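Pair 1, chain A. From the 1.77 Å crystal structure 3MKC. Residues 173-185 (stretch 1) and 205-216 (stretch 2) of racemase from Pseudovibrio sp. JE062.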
# COMPACT_ATOMS: atom_id res chain seq x y z
N ILE A 173 17.61 8.10 -6.00
CA ILE A 173 16.46 7.23 -5.78
C ILE A 173 16.74 6.00 -6.66
O ILE A 173 17.01 6.13 -7.85
CB ILE A 173 15.14 7.89 -6.24
CG1 ILE A 173 14.89 9.16 -5.41
CG2 ILE A 173 13.98 6.92 -6.10
CD1 ILE A 173 14.87 8.92 -3.92
N ARG A 174 16.67 4.82 -6.06
CA ARG A 174 16.97 3.58 -6.78
C ARG A 174 15.95 3.16 -7.84
O ARG A 174 16.30 2.40 -8.75
CB ARG A 174 17.16 2.44 -5.78
CG ARG A 174 18.16 2.74 -4.68
CD ARG A 174 19.55 2.97 -5.23
NE ARG A 174 20.53 3.23 -4.17
CZ ARG A 174 20.98 2.32 -3.31
NH1 ARG A 174 20.55 1.07 -3.38
NH2 ARG A 174 21.86 2.67 -2.38
N ALA A 175 14.71 3.62 -7.73
CA ALA A 175 13.69 3.24 -8.69
C ALA A 175 12.49 4.18 -8.65
O ALA A 175 12.14 4.70 -7.59
CB ALA A 175 13.23 1.80 -8.44
N VAL A 176 11.87 4.39 -9.80
CA VAL A 176 10.71 5.26 -9.90
C VAL A 176 9.65 4.64 -10.80
O VAL A 176 9.95 3.82 -11.67
CB VAL A 176 11.10 6.63 -10.50
CG1 VAL A 176 12.11 7.34 -9.58
CG2 VAL A 176 11.69 6.45 -11.89
N LYS A 177 8.40 5.02 -10.57
CA LYS A 177 7.31 4.51 -11.38
C LYS A 177 6.63 5.69 -12.06
O LYS A 177 6.34 6.69 -11.42
CB LYS A 177 6.28 3.77 -10.52
CG LYS A 177 5.15 3.16 -11.34
CD LYS A 177 4.30 2.19 -10.52
CE LYS A 177 3.41 2.92 -9.52
NZ LYS A 177 2.60 1.96 -8.71
N VAL A 178 6.41 5.56 -13.37
CA VAL A 178 5.75 6.60 -14.14
C VAL A 178 4.40 6.03 -14.55
O VAL A 178 4.18 4.83 -14.45
CB VAL A 178 6.56 6.96 -15.39
CG1 VAL A 178 7.93 7.49 -14.99
CG2 VAL A 178 6.70 5.73 -16.29
N CYS A 179 3.50 6.89 -15.01
CA CYS A 179 2.18 6.44 -15.42
C CYS A 179 1.83 6.96 -16.80
O CYS A 179 2.39 7.96 -17.26
CB CYS A 179 1.10 6.94 -14.46
SG CYS A 179 1.48 6.76 -12.71
N VAL A 180 0.90 6.27 -17.46
CA VAL A 180 0.41 6.70 -18.76
C VAL A 180 -0.91 7.37 -18.41
O VAL A 180 -1.85 6.71 -17.95
CB VAL A 180 0.13 5.50 -19.70
CG1 VAL A 180 -0.45 5.99 -21.02
CG2 VAL A 180 1.42 4.73 -19.96
N PRO A 181 -1.01 8.70 -18.60
CA PRO A 181 -2.24 9.43 -18.29
C PRO A 181 -3.51 8.74 -18.81
O PRO A 181 -3.60 8.39 -19.98
CB PRO A 181 -2.00 10.78 -18.94
CG PRO A 181 -0.53 10.97 -18.73
CD PRO A 181 0.01 9.61 -19.14
N ILE A 182 -4.48 8.56 -17.92
CA ILE A 182 -5.74 7.90 -18.25
C ILE A 182 -6.43 8.41 -19.51
O ILE A 182 -6.59 7.67 -20.49
CB ILE A 182 -6.74 8.04 -17.09
CG1 ILE A 182 -6.12 7.48 -15.81
CG2 ILE A 182 -8.03 7.33 -17.42
CD1 ILE A 182 -7.04 7.51 -14.61
N LYS A 183 -6.86 9.66 -19.49
CA LYS A 183 -7.55 10.24 -20.63
C LYS A 183 -6.64 10.62 -21.79
O LYS A 183 -6.95 11.52 -22.57
CB LYS A 183 -8.36 11.46 -20.18
CG LYS A 183 -9.43 11.15 -19.15
CD LYS A 183 -10.21 12.40 -18.78
CE LYS A 183 -11.34 12.12 -17.80
NZ LYS A 183 -12.05 13.38 -17.43
N ALA A 184 -5.50 9.94 -21.90
CA ALA A 184 -4.58 10.20 -23.00
C ALA A 184 -5.04 9.29 -24.13
O ALA A 184 -5.25 8.10 -23.92
CB ALA A 184 -3.15 9.87 -22.58
N ASP A 185 -5.20 9.84 -25.33
CA ASP A 185 -5.65 9.04 -26.46
C ASP A 185 -4.50 8.44 -27.26
O ASP A 185 -4.70 7.99 -28.40
CB ASP A 185 -6.50 9.89 -27.41
CG ASP A 185 -5.75 11.09 -27.95
OD1 ASP A 185 -4.53 10.97 -28.16
OD2 ASP A 185 -6.40 12.14 -28.16
N ASP A 205 20.48 3.32 -15.17
CA ASP A 205 21.00 3.05 -13.84
C ASP A 205 19.89 2.95 -12.80
O ASP A 205 20.03 2.25 -11.80
CB ASP A 205 21.98 4.14 -13.42
CG ASP A 205 23.39 3.88 -13.90
OD1 ASP A 205 23.59 2.96 -14.72
OD2 ASP A 205 24.31 4.60 -13.45
N THR A 206 18.80 3.65 -13.05
CA THR A 206 17.67 3.66 -12.14
C THR A 206 16.55 2.76 -12.67
O THR A 206 16.18 2.86 -13.83
CB THR A 206 17.11 5.09 -11.99
OG1 THR A 206 18.18 5.99 -11.67
CG2 THR A 206 16.06 5.15 -10.90
N ASP A 207 16.03 1.88 -11.83
CA ASP A 207 14.95 1.01 -12.27
C ASP A 207 13.71 1.84 -12.56
O ASP A 207 13.43 2.81 -11.86
CB ASP A 207 14.63 -0.04 -11.20
CG ASP A 207 15.45 -1.29 -11.36
OD1 ASP A 207 15.47 -1.84 -12.48
OD2 ASP A 207 16.05 -1.74 -10.36
N MSE A 208 12.96 1.44 -13.59
CA MSE A 208 11.76 2.17 -13.97
C MSE A 208 10.56 1.26 -14.12
O MSE A 208 10.58 0.33 -14.92
CB MSE A 208 11.99 2.91 -15.29
CG MSE A 208 10.83 3.79 -15.73
SE MSE A 208 11.29 4.87 -17.26
CE MSE A 208 9.88 4.40 -18.46
N MSE A 209 9.52 1.55 -13.34
CA MSE A 209 8.27 0.79 -13.37
C MSE A 209 7.24 1.60 -14.14
O MSE A 209 7.38 2.82 -14.27
CB MSE A 209 7.76 0.54 -11.96
CG MSE A 209 8.65 -0.40 -11.14
SE MSE A 209 10.26 0.36 -10.40
CE MSE A 209 10.26 -0.58 -8.75
N VAL A 210 6.21 0.94 -14.65
CA VAL A 210 5.17 1.64 -15.41
C VAL A 210 3.76 1.22 -15.02
O VAL A 210 3.45 0.03 -14.92
CB VAL A 210 5.34 1.41 -16.92
CG1 VAL A 210 4.34 2.26 -17.70
CG2 VAL A 210 6.77 1.75 -17.35
N ASP A 211 2.91 2.22 -14.79
CA ASP A 211 1.51 2.02 -14.43
C ASP A 211 0.70 2.44 -15.65
O ASP A 211 0.66 3.62 -16.00
CB ASP A 211 1.15 2.90 -13.23
CG ASP A 211 -0.32 2.82 -12.84
OD1 ASP A 211 -1.09 2.08 -13.49
OD2 ASP A 211 -0.72 3.51 -11.88
N TYR A 212 0.07 1.47 -16.31
CA TYR A 212 -0.71 1.75 -17.50
C TYR A 212 -2.14 2.19 -17.19
O TYR A 212 -2.92 2.49 -18.09
CB TYR A 212 -0.67 0.53 -18.43
CG TYR A 212 0.72 0.22 -18.94
CD1 TYR A 212 1.20 0.78 -20.12
CD2 TYR A 212 1.57 -0.60 -18.21
CE1 TYR A 212 2.50 0.52 -20.57
CE2 TYR A 212 2.87 -0.86 -18.65
CZ TYR A 212 3.33 -0.30 -19.83
OH TYR A 212 4.61 -0.56 -20.26
N LEU A 213 -2.46 2.23 -15.90
CA LEU A 213 -3.78 2.66 -15.43
C LEU A 213 -4.99 2.03 -16.09
O LEU A 213 -5.97 2.72 -16.40
CB LEU A 213 -3.88 4.19 -15.50
CG LEU A 213 -3.04 4.93 -14.46
CD1 LEU A 213 -2.87 6.39 -14.85
CD2 LEU A 213 -3.72 4.80 -13.10
N TYR A 214 -4.92 0.72 -16.34
CA TYR A 214 -6.04 -0.02 -16.90
C TYR A 214 -6.58 0.52 -18.22
O TYR A 214 -7.79 0.52 -18.44
CB TYR A 214 -7.16 -0.05 -15.86
CG TYR A 214 -6.70 -0.57 -14.51
CD1 TYR A 214 -6.41 -1.91 -14.32
CD2 TYR A 214 -6.51 0.31 -13.43
CE1 TYR A 214 -5.94 -2.38 -13.11
CE2 TYR A 214 -6.04 -0.16 -12.20
CZ TYR A 214 -5.76 -1.51 -12.05
OH TYR A 214 -5.27 -1.99 -10.86
N ARG A 215 -5.70 0.96 -19.11
CA ARG A 215 -6.17 1.49 -20.38
C ARG A 215 -6.40 0.41 -21.44
O ARG A 215 -6.93 0.70 -22.51
CB ARG A 215 -5.19 2.54 -20.92
CG ARG A 215 -3.84 1.98 -21.31
CD ARG A 215 -2.82 3.08 -21.64
NE ARG A 215 -3.14 3.87 -22.83
CZ ARG A 215 -3.79 5.03 -22.82
NH1 ARG A 215 -4.20 5.55 -21.67
NH2 ARG A 215 -4.01 5.68 -23.95
N PHE A 216 -6.01 -0.83 -21.15
CA PHE A 216 -6.17 -1.93 -22.11
C PHE A 216 -7.16 -3.02 -21.69
O PHE A 216 -7.46 -3.18 -20.52
CB PHE A 216 -4.81 -2.58 -22.37
CG PHE A 216 -3.79 -1.65 -22.94
CD1 PHE A 216 -3.98 -1.06 -24.18
CD2 PHE A 216 -2.62 -1.38 -22.24
CE1 PHE A 216 -3.01 -0.21 -24.73
CE2 PHE A 216 -1.64 -0.54 -22.77
CZ PHE A 216 -1.84 0.05 -24.02
O HOH W 1 18.88 7.47 -9.45
O HOH W 2 -3.49 4.99 -19.13

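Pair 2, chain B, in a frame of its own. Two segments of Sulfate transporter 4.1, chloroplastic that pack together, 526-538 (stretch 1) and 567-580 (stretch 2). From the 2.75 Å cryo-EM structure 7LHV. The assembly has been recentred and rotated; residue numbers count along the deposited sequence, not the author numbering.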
# COMPACT_ATOMS: atom_id res chain seq x y z
N ASN B 526 -15.81 -20.03 34.10
CA ASN B 526 -16.97 -19.17 33.92
C ASN B 526 -16.66 -17.77 34.44
O ASN B 526 -16.20 -17.60 35.57
CB ASN B 526 -18.18 -19.75 34.65
CG ASN B 526 -18.83 -20.88 33.89
OD1 ASN B 526 -19.11 -20.76 32.69
ND2 ASN B 526 -19.08 -21.99 34.58
N GLY B 527 -16.91 -16.77 33.60
CA GLY B 527 -16.70 -15.39 33.96
C GLY B 527 -15.40 -14.79 33.47
O GLY B 527 -15.30 -13.56 33.39
N ILE B 528 -14.42 -15.62 33.13
CA ILE B 528 -13.10 -15.15 32.73
C ILE B 528 -12.87 -15.51 31.27
O ILE B 528 -13.15 -16.64 30.86
CB ILE B 528 -11.99 -15.74 33.61
CG1 ILE B 528 -12.21 -15.38 35.07
CG2 ILE B 528 -10.62 -15.27 33.15
CD1 ILE B 528 -11.18 -15.96 36.00
N VAL B 529 -12.38 -14.55 30.49
CA VAL B 529 -11.99 -14.77 29.11
C VAL B 529 -10.52 -14.41 28.97
O VAL B 529 -10.11 -13.30 29.33
CB VAL B 529 -12.85 -13.94 28.14
CG1 VAL B 529 -12.18 -13.84 26.79
CG2 VAL B 529 -14.22 -14.57 27.99
N ILE B 530 -9.73 -15.34 28.44
CA ILE B 530 -8.30 -15.14 28.22
C ILE B 530 -8.08 -14.98 26.73
O ILE B 530 -8.39 -15.89 25.94
CB ILE B 530 -7.48 -16.30 28.79
CG1 ILE B 530 -7.95 -16.65 30.19
CG2 ILE B 530 -6.00 -15.95 28.79
CD1 ILE B 530 -7.53 -18.01 30.66
N VAL B 531 -7.52 -13.84 26.33
CA VAL B 531 -7.36 -13.48 24.93
C VAL B 531 -5.88 -13.26 24.65
O VAL B 531 -5.20 -12.56 25.40
CB VAL B 531 -8.17 -12.22 24.57
CG1 VAL B 531 -7.73 -11.66 23.24
CG2 VAL B 531 -9.65 -12.54 24.55
N ARG B 532 -5.38 -13.87 23.57
CA ARG B 532 -4.01 -13.70 23.13
C ARG B 532 -4.01 -13.10 21.73
O ARG B 532 -4.67 -13.62 20.83
CB ARG B 532 -3.26 -15.03 23.13
CG ARG B 532 -1.79 -14.96 22.82
CD ARG B 532 -1.22 -16.35 22.66
NE ARG B 532 -1.76 -17.01 21.48
CZ ARG B 532 -1.94 -18.32 21.37
NH1 ARG B 532 -1.63 -19.14 22.35
NH2 ARG B 532 -2.46 -18.81 20.25
N ILE B 533 -3.27 -12.01 21.56
CA ILE B 533 -3.13 -11.37 20.26
C ILE B 533 -1.87 -11.93 19.61
O ILE B 533 -0.75 -11.59 20.00
CB ILE B 533 -3.06 -9.85 20.39
CG1 ILE B 533 -4.35 -9.30 21.00
CG2 ILE B 533 -2.80 -9.22 19.03
CD1 ILE B 533 -4.22 -8.94 22.46
N ASP B 534 -2.05 -12.79 18.60
CA ASP B 534 -0.92 -13.47 17.98
C ASP B 534 -0.24 -12.59 16.94
O ASP B 534 -0.03 -13.03 15.80
CB ASP B 534 -1.39 -14.78 17.33
CG ASP B 534 -1.93 -15.77 18.34
OD1 ASP B 534 -1.34 -15.90 19.43
OD2 ASP B 534 -2.95 -16.42 18.04
N SER B 535 0.12 -11.37 17.32
CA SER B 535 0.77 -10.43 16.41
C SER B 535 1.19 -9.17 17.15
O SER B 535 0.60 -8.85 18.20
CB SER B 535 -0.16 -10.06 15.25
OG SER B 535 -1.43 -9.67 15.74
N PRO B 536 2.19 -8.44 16.67
CA PRO B 536 2.44 -7.11 17.22
C PRO B 536 1.27 -6.18 16.93
O PRO B 536 0.61 -6.28 15.90
CB PRO B 536 3.71 -6.66 16.49
CG PRO B 536 3.74 -7.47 15.25
CD PRO B 536 3.15 -8.79 15.62
N ILE B 537 1.03 -5.26 17.86
CA ILE B 537 -0.08 -4.33 17.76
C ILE B 537 0.46 -2.99 17.29
O ILE B 537 1.36 -2.42 17.92
CB ILE B 537 -0.82 -4.18 19.10
CG1 ILE B 537 -1.14 -5.55 19.69
CG2 ILE B 537 -2.10 -3.39 18.91
CD1 ILE B 537 -1.82 -5.49 21.03
N TYR B 538 -0.08 -2.49 16.18
CA TYR B 538 0.31 -1.19 15.65
C TYR B 538 -0.90 -0.58 14.96
O TYR B 538 -2.01 -1.12 15.05
CB TYR B 538 1.54 -1.32 14.74
CG TYR B 538 1.34 -2.10 13.47
CD1 TYR B 538 1.04 -3.45 13.49
CD2 TYR B 538 1.50 -1.49 12.23
CE1 TYR B 538 0.86 -4.17 12.33
CE2 TYR B 538 1.33 -2.20 11.06
CZ TYR B 538 1.01 -3.54 11.12
OH TYR B 538 0.84 -4.25 9.96
N ASP B 567 -24.55 -12.31 33.99
CA ASP B 567 -23.32 -11.61 33.65
C ASP B 567 -22.18 -12.62 33.74
O ASP B 567 -21.80 -13.03 34.84
CB ASP B 567 -23.08 -10.43 34.59
CG ASP B 567 -22.03 -9.47 34.07
OD1 ASP B 567 -21.45 -9.74 33.00
OD2 ASP B 567 -21.77 -8.44 34.74
N ARG B 568 -21.65 -13.03 32.59
CA ARG B 568 -20.62 -14.05 32.53
C ARG B 568 -19.29 -13.53 31.99
O ARG B 568 -18.45 -14.32 31.56
CB ARG B 568 -21.10 -15.24 31.69
CG ARG B 568 -22.22 -16.04 32.34
CD ARG B 568 -22.61 -17.22 31.47
NE ARG B 568 -23.65 -18.03 32.08
CZ ARG B 568 -24.19 -19.11 31.53
NH1 ARG B 568 -23.80 -19.54 30.34
NH2 ARG B 568 -25.13 -19.78 32.18
N ILE B 569 -19.09 -12.21 32.00
CA ILE B 569 -17.82 -11.60 31.63
C ILE B 569 -17.47 -10.61 32.74
O ILE B 569 -17.96 -9.47 32.73
CB ILE B 569 -17.86 -10.91 30.27
CG1 ILE B 569 -18.25 -11.89 29.16
CG2 ILE B 569 -16.51 -10.29 29.94
CD1 ILE B 569 -17.27 -13.03 29.00
N ASN B 570 -16.63 -11.03 33.68
CA ASN B 570 -16.17 -10.16 34.75
C ASN B 570 -14.72 -9.74 34.61
O ASN B 570 -14.37 -8.63 35.00
CB ASN B 570 -16.35 -10.85 36.11
CG ASN B 570 -17.79 -11.19 36.40
OD1 ASN B 570 -18.61 -10.32 36.70
ND2 ASN B 570 -18.12 -12.48 36.32
N PHE B 571 -13.87 -10.61 34.06
CA PHE B 571 -12.46 -10.31 33.86
C PHE B 571 -12.06 -10.67 32.44
O PHE B 571 -12.51 -11.69 31.90
CB PHE B 571 -11.57 -11.08 34.85
CG PHE B 571 -12.05 -11.02 36.27
CD1 PHE B 571 -11.62 -10.01 37.11
CD2 PHE B 571 -12.92 -11.97 36.77
CE1 PHE B 571 -12.05 -9.95 38.42
CE2 PHE B 571 -13.36 -11.91 38.08
CZ PHE B 571 -12.92 -10.90 38.90
N VAL B 572 -11.23 -9.83 31.83
CA VAL B 572 -10.66 -10.10 30.52
C VAL B 572 -9.15 -10.00 30.64
O VAL B 572 -8.62 -8.95 31.03
CB VAL B 572 -11.17 -9.12 29.45
CG1 VAL B 572 -10.35 -9.25 28.19
CG2 VAL B 572 -12.64 -9.39 29.16
N ILE B 573 -8.45 -11.08 30.31
CA ILE B 573 -7.00 -11.16 30.44
C ILE B 573 -6.40 -11.19 29.05
O ILE B 573 -6.83 -11.97 28.19
CB ILE B 573 -6.57 -12.41 31.24
CG1 ILE B 573 -7.36 -12.49 32.54
CG2 ILE B 573 -5.08 -12.37 31.52
CD1 ILE B 573 -7.22 -13.81 33.24
N LEU B 574 -5.41 -10.33 28.81
CA LEU B 574 -4.71 -10.28 27.54
C LEU B 574 -3.35 -10.96 27.68
O LEU B 574 -2.54 -10.58 28.53
CB LEU B 574 -4.54 -8.84 27.04
CG LEU B 574 -5.77 -8.19 26.41
CD1 LEU B 574 -6.83 -7.87 27.43
CD2 LEU B 574 -5.35 -6.94 25.65
N GLU B 575 -3.12 -11.96 26.84
CA GLU B 575 -1.81 -12.59 26.72
C GLU B 575 -1.02 -11.82 25.68
O GLU B 575 -1.31 -11.88 24.48
CB GLU B 575 -1.96 -14.05 26.30
CG GLU B 575 -2.65 -14.89 27.33
CD GLU B 575 -1.83 -15.01 28.59
OE1 GLU B 575 -0.58 -15.02 28.49
OE2 GLU B 575 -2.44 -15.07 29.67
N MET B 576 -0.01 -11.06 26.13
CA MET B 576 0.78 -10.25 25.22
C MET B 576 2.17 -10.83 25.00
O MET B 576 3.08 -10.11 24.58
CB MET B 576 0.85 -8.81 25.73
CG MET B 576 -0.51 -8.12 25.70
SD MET B 576 -0.54 -6.45 26.36
CE MET B 576 0.37 -5.59 25.08
N SER B 577 2.35 -12.12 25.29
CA SER B 577 3.62 -12.77 25.00
C SER B 577 3.97 -12.79 23.52
O SER B 577 5.14 -12.51 23.19
CB SER B 577 3.64 -14.18 25.61
OG SER B 577 2.54 -14.97 25.21
N PRO B 578 3.06 -13.10 22.58
CA PRO B 578 3.44 -13.02 21.16
C PRO B 578 3.46 -11.61 20.62
O PRO B 578 3.92 -11.42 19.48
CB PRO B 578 2.35 -13.86 20.47
CG PRO B 578 1.18 -13.67 21.31
CD PRO B 578 1.67 -13.58 22.73
N VAL B 579 2.98 -10.62 21.37
CA VAL B 579 2.98 -9.23 20.93
C VAL B 579 4.42 -8.74 21.03
O VAL B 579 4.91 -8.44 22.12
CB VAL B 579 2.02 -8.37 21.74
CG1 VAL B 579 2.01 -6.96 21.20
CG2 VAL B 579 0.63 -8.96 21.72
N THR B 580 5.11 -8.65 19.89
CA THR B 580 6.51 -8.26 19.90
C THR B 580 6.68 -6.81 20.34
O THR B 580 7.57 -6.50 21.13
CB THR B 580 7.12 -8.47 18.52
OG1 THR B 580 7.02 -9.86 18.17
CG2 THR B 580 8.58 -8.07 18.52

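Both pairs consist of two parallel β-strands hydrogen-bonded side by side, with N-to-C directions 27° apart in pair 1 and 26° apart in pair 2; the N, CA and C atoms of 14 central residues superpose with an RMSD of 0.6 Å. The first strand supplies every second residue to the ladder. V176(A) N donates to D207(A) O (3.0 Å), and the matching V529(B) N donates to F571(B) O (3.2 Å); each carbonyl accepts in turn: M209(A) N to V176(A) O is 2.9 Å, as is I573(B) N to V529(B) O. The same alternation recurs at V178(A) and V531(B), whose CA atoms fall 0.2 Å apart.

The ladders differ at their beginnings. In pair 1, R174(A) O accepts one bond, from D207(A) N at 3.1 Å. In pair 2 the matching G527(B) O receives N570(B) N at 2.9 Å and, weakly, F571(B) N at 3.3 Å. G527(B) has a positive phi of 98°, and an ideal CB there would lie 3.2 Å from N570(B) ND2 and be jammed against the preceding carbonyl.

On the sheet face carrying A175(A) and K177(A), A175(A), paired with D207(A), receives the long side chain of M209(A) from the next pair along this face: A175(A) CB lies 3.8 Å from M209(A) CE, the selenomethionine methyl. In pair 2 the larger I528(B) occupies the alanine position, and its CG2 reaches CD1 of the shorter, branched I573(B) at 3.7 Å. K177(A) packs its aliphatic portion against the neighbouring strand, CG lying 3.7 Å from M209(A) CB, whereas the matching I530(B) is wholly apolar and places CG1 4.2 Å from I573(B) CD1.

The opposite face has valine in both pairs, V178(A) and V531(B), with side-chain centres only 0.4 Å apart. V178(A) CG2 touches V210(A) CG2 at 4.1 Å. Two residues earlier, on the same face, V529(B) CG2 packs on I569(B) CD1 at 3.6 Å.

Toward the C-terminal ends of the stretches, the solutions diverge. V180(A) N still bonds to D211(A) O at 3.0 Å, while the equivalent I533(B) N lies 3.5 Å from E575(B) O. Pair 1 then relies on R215(A), whose NH2 donates to A184(A) O at 2.7 Å while V180(A) CG1 lies over one face of its guanidinium; a water links V180(A) O, Y212(A) O and R215(A) NH1. Pair 2 closes with apolar contacts instead: R532(B) CG approaches P578(B) CG at 3.6 Å, and I537(B) CG1 meets V579(B) CG1 at 3.8 Å. R532(B) also forms a salt bridge within its own stretch, NE to D534(B) OD1 at 2.4 Å.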